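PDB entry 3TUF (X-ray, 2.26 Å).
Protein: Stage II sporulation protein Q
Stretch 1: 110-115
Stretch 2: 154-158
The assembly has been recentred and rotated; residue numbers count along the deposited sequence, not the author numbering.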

# COMPACT_ATOMS: atom_id res chain seq x y z
N ASP A 110 16.36 -24.78 -21.93
CA ASP A 110 15.21 -24.31 -21.17
C ASP A 110 14.01 -24.53 -22.08
O ASP A 110 14.06 -24.22 -23.27
CB ASP A 110 15.37 -22.84 -20.97
CG ASP A 110 14.25 -22.26 -20.19
OD1 ASP A 110 13.12 -22.03 -20.75
OD2 ASP A 110 14.55 -22.03 -18.99
N PRO A 111 12.89 -25.03 -21.54
CA PRO A 111 11.81 -25.34 -22.53
C PRO A 111 11.17 -24.10 -23.16
O PRO A 111 10.56 -24.19 -24.24
CB PRO A 111 10.79 -26.12 -21.72
CG PRO A 111 11.05 -25.58 -20.19
CD PRO A 111 12.55 -25.36 -20.14
N VAL A 112 11.31 -22.95 -22.51
CA VAL A 112 10.79 -21.70 -23.06
C VAL A 112 11.85 -20.91 -23.81
O VAL A 112 11.60 -20.41 -24.91
CB VAL A 112 10.28 -20.87 -21.94
CG1 VAL A 112 9.93 -19.40 -22.43
CG2 VAL A 112 9.09 -21.57 -21.36
N LEU A 113 13.03 -20.79 -23.20
CA LEU A 113 14.15 -20.02 -23.77
C LEU A 113 15.01 -20.72 -24.87
O LEU A 113 15.78 -20.06 -25.57
CB LEU A 113 15.04 -19.50 -22.62
CG LEU A 113 14.38 -18.57 -21.59
CD1 LEU A 113 15.38 -17.99 -20.49
CD2 LEU A 113 13.61 -17.45 -22.32
N GLY A 114 14.87 -22.03 -25.06
CA GLY A 114 15.86 -22.83 -25.86
C GLY A 114 17.12 -23.04 -25.01
O GLY A 114 17.14 -22.85 -23.77
N TYR A 115 18.21 -23.41 -25.64
CA TYR A 115 19.48 -23.36 -24.89
C TYR A 115 19.91 -21.99 -24.42
O TYR A 115 19.70 -20.99 -25.11
CB TYR A 115 20.57 -23.94 -25.71
CG TYR A 115 20.66 -25.41 -25.58
CD1 TYR A 115 21.41 -26.00 -24.54
CD2 TYR A 115 20.03 -26.25 -26.54
CE1 TYR A 115 21.54 -27.43 -24.45
CE2 TYR A 115 20.15 -27.67 -26.47
CZ TYR A 115 20.90 -28.22 -25.42
OH TYR A 115 21.02 -29.57 -25.36
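Stretch 2 (154-158) KNLYS

Stretch 1 is a turn braced by bonds of its own. Asp110 and Gly114 close its base with a backbone pair: Asp110 N donates to Gly114 O at 2.8 Å, and Gly114 N returns a weak bond to Asp110 O at 2.9 Å. Within the loop, residues 111 to 113 carry helical backbone angles without regular helical bonding, and the side chain of Asp110, with chi1 in t, accepts from the amides of Val112 and Leu113. Its OD1 lies 2.7 Å from Val112 N and also 2.7 Å from Leu113 N, the latter bond almost in line. The carbonyl of Val112 is the acceptor that stretch 2 uses.

Stretch 2 is neither helix nor strand: Lys154 and Asn155 are extended, then psi turns negative at Leu156 and Tyr157, so the chain bends as it meets the turn. Val112 and Leu156 are the nearest register pair, their CA atoms 4.9 Å apart, while the CA atoms of Gly114 and Asn155 lie 5.7 Å apart. Read through these two pairs, stretch 2 advances as stretch 1 recedes, a locally antiparallel order.

Val112, which has the largest covered area at 63 Å², is the centre of the contact. The bend in stretch 2 brings two successive amides to one carbonyl: Tyr157 N donates to Val112 O at 3.2 Å with an angle of 154°, and Leu156 N makes a weak bond to the same Val112 O at 3.1 Å, bent to 132°. Leu156 N also donates to a water at 3.1 Å, and that water in turn donates to Pro111 O at 2.9 Å, bridging the two backbones beside the direct bonds. The side chain of Val112, chi1 in t, adds apolar cover: CG1 lies 3.7 Å from Tyr157 CD1, approaching the ring obliquely, and 4.4 Å from Leu156 CB.

Leu113, with 53 Å² covered, works by reach. Its CA-to-CB bond points away from stretch 2, yet the m, t rotamer returns the end of the side chain to the contact. CD2 sits over one face of the Tyr157 ring, 3.7 Å from its centroid and 24° off the normal, a CH-pi contact; the closest atom pair is Leu113 CD2 to Tyr157 CG at 3.4 Å. Tyr157, with 48 Å² covered, points its CA-to-CB bond toward the turn, and this one residue supplies both a backbone donor and an aromatic surface.

The CA-to-CB bond of Leu156 also points toward stretch 1, and its CD1 comes within 3.3 Å of Pro111 O. At Gly114 the phi of 76° by itself favours glycine, and a CB here would point toward stretch 2, its ideal position 4.2 Å from Lys154 O. The design rule is economical: brace a short turn from within, leave one carbonyl for consecutive amides, and flank it with a leucine over a tyrosine face.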

# COMPACT_ATOMS: atom_id res chain seq x y z
N LYS A 154 14.88 -21.26 -33.06
CA LYS A 154 13.62 -20.64 -32.64
C LYS A 154 13.31 -21.03 -31.19
O LYS A 154 13.89 -22.03 -30.67
CB LYS A 154 12.42 -21.09 -33.48
CG LYS A 154 12.67 -21.43 -34.94
CD LYS A 154 11.28 -21.52 -35.52
CE LYS A 154 11.18 -22.21 -36.89
NZ LYS A 154 10.89 -21.16 -37.95
N ASN A 155 12.31 -20.33 -30.64
CA ASN A 155 12.05 -20.17 -29.24
C ASN A 155 10.62 -20.11 -28.95
O ASN A 155 9.84 -19.62 -29.78
CB ASN A 155 12.43 -18.75 -28.87
CG ASN A 155 13.26 -18.74 -27.71
OD1 ASN A 155 13.48 -19.84 -27.11
ND2 ASN A 155 13.78 -17.59 -27.36
N LEU A 156 10.25 -20.44 -27.73
CA LEU A 156 8.88 -20.13 -27.29
C LEU A 156 8.74 -18.66 -26.89
O LEU A 156 7.80 -17.98 -27.30
CB LEU A 156 8.41 -21.08 -26.18
CG LEU A 156 7.95 -22.43 -26.77
CD1 LEU A 156 7.70 -23.46 -25.65
CD2 LEU A 156 6.74 -22.31 -27.76
N TYR A 157 9.74 -18.18 -26.17
CA TYR A 157 9.78 -16.83 -25.60
C TYR A 157 9.51 -15.69 -26.63
O TYR A 157 8.55 -14.91 -26.49
CB TYR A 157 11.13 -16.67 -24.92
CG TYR A 157 11.18 -15.62 -23.85
CD1 TYR A 157 10.43 -15.76 -22.66
CD2 TYR A 157 11.99 -14.50 -23.99
CE1 TYR A 157 10.49 -14.81 -21.67
CE2 TYR A 157 12.06 -13.55 -23.02
CZ TYR A 157 11.31 -13.70 -21.86
OH TYR A 157 11.39 -12.72 -20.90
N SER A 158 10.33 -15.61 -27.67
CA SER A 158 10.07 -14.64 -28.70
C SER A 158 9.84 -15.35 -30.02
O SER A 158 10.74 -15.46 -30.81
CB SER A 158 11.23 -13.62 -28.79
OG SER A 158 12.46 -14.18 -28.31
O HOH W 1 11.76 -22.84 -26.56